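Cell division protein SepF (Methanobrevibacter smithii, PDB 7AL1) probably tethers the division protein FtsZ to the cell membrane during archaeal cell division, this chain being its C-terminal SepF domain. Local coordinates at residues Pro19-Ile22 with Asp23-Asn26. Residues are numbered along the deposited sequence; the frame is centred on the assembly and turned at random.
Sequences PKTI and DDIN
The backbone enters helix 22-33 at Thr21, the N-cap residue, where Ile25 N donates to Thr21 O (3.2 Å) and Asn26 N to Ile22 O (3.0 Å). Threonine suits the cap because its short side chain can turn back on the helix: with OG1 lying between the backbone N and the carbonyl carbon (chi1 65°), the hydroxyl accepts from Asp24 N at 3.0 Å. Asp24 OD2 returns the bond only weakly, to Thr21 N at 3.4 Å, completing a capping box. Its stronger grip is on Lys20 N at 2.9 Å, through the anti lone pair and in a nearly straight bond (171°). At the base of the Asp24 side chain, Pro19 CB packs on Asp24 CB (3.5 Å), while Pro19 and Ile25 both reach Leu46 of helix 44-49, apolar residues where the turn meets the core. Replacing Asp24 by alanine removes the carboxylate, which would probably leave Lys20 N without this acceptor and the capping box without its return bond. Hydroxyl and carboxylate thus supply side-chain acceptors for amides at the helix start and in the loop leading to it, and the negative charge at this N-terminus probably interacts favourably with the helix dipole.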
# COMPACT_ATOMS: atom_id res chain seq x y z
N PRO A 19 -3.06 -12.15 -7.36
CA PRO A 19 -3.81 -12.93 -8.34
C PRO A 19 -3.07 -14.18 -8.77
O PRO A 19 -1.83 -14.20 -8.90
CB PRO A 19 -3.97 -11.98 -9.54
CG PRO A 19 -2.96 -10.90 -9.32
CD PRO A 19 -2.79 -10.78 -7.83
N LYS A 20 -3.84 -15.24 -9.04
CA LYS A 20 -3.30 -16.48 -9.57
C LYS A 20 -3.84 -16.84 -10.94
O LYS A 20 -3.26 -17.72 -11.59
CB LYS A 20 -3.61 -17.64 -8.62
CG LYS A 20 -2.99 -17.50 -7.26
CD LYS A 20 -3.05 -18.81 -6.50
CE LYS A 20 -2.50 -18.64 -5.11
NZ LYS A 20 -2.56 -19.93 -4.36
N THR A 21 -4.89 -16.18 -11.41
CA THR A 21 -5.55 -16.50 -12.66
C THR A 21 -5.89 -15.21 -13.39
O THR A 21 -5.86 -14.12 -12.81
CB THR A 21 -6.86 -17.27 -12.43
OG1 THR A 21 -7.79 -16.42 -11.74
CG2 THR A 21 -6.61 -18.50 -11.59
N ILE A 22 -6.27 -15.35 -14.67
CA ILE A 22 -6.75 -14.20 -15.44
C ILE A 22 -8.02 -13.63 -14.81
O ILE A 22 -8.22 -12.40 -14.76
CB ILE A 22 -6.97 -14.57 -16.91
CG1 ILE A 22 -5.66 -15.04 -17.56
CG2 ILE A 22 -7.56 -13.38 -17.67
CD1 ILE A 22 -5.78 -15.37 -19.04
N ASP A 23 -8.90 -14.49 -14.31
CA ASP A 23 -10.11 -14.00 -13.68
C ASP A 23 -9.77 -13.15 -12.47
O ASP A 23 -10.45 -12.15 -12.19
CB ASP A 23 -11.03 -15.15 -13.30
CG ASP A 23 -11.59 -15.87 -14.50
OD1 ASP A 23 -11.63 -15.28 -15.60
OD2 ASP A 23 -11.97 -17.05 -14.33
N ASP A 24 -8.72 -13.52 -11.73
CA ASP A 24 -8.35 -12.69 -10.58
C ASP A 24 -7.90 -11.31 -11.05
O ASP A 24 -8.16 -10.29 -10.39
CB ASP A 24 -7.21 -13.34 -9.81
CG ASP A 24 -7.62 -14.58 -9.09
OD1 ASP A 24 -8.84 -14.81 -8.92
OD2 ASP A 24 -6.70 -15.33 -8.67
N ILE A 25 -7.18 -11.27 -12.18
CA ILE A 25 -6.80 -9.98 -12.74
C ILE A 25 -8.03 -9.15 -13.05
O ILE A 25 -8.08 -7.95 -12.77
CB ILE A 25 -5.93 -10.18 -13.99
CG1 ILE A 25 -4.58 -10.85 -13.66
CG2 ILE A 25 -5.67 -8.85 -14.70
CD1 ILE A 25 -3.83 -11.41 -14.89
N ASN A 26 -9.03 -9.76 -13.68
CA ASN A 26 -10.22 -9.01 -14.07
C ASN A 26 -11.00 -8.59 -12.85
O ASN A 26 -11.64 -7.55 -12.87
CB ASN A 26 -11.02 -9.84 -15.06
CG ASN A 26 -10.36 -9.82 -16.44
OD1 ASN A 26 -9.73 -8.83 -16.81
ND2 ASN A 26 -10.48 -10.91 -17.17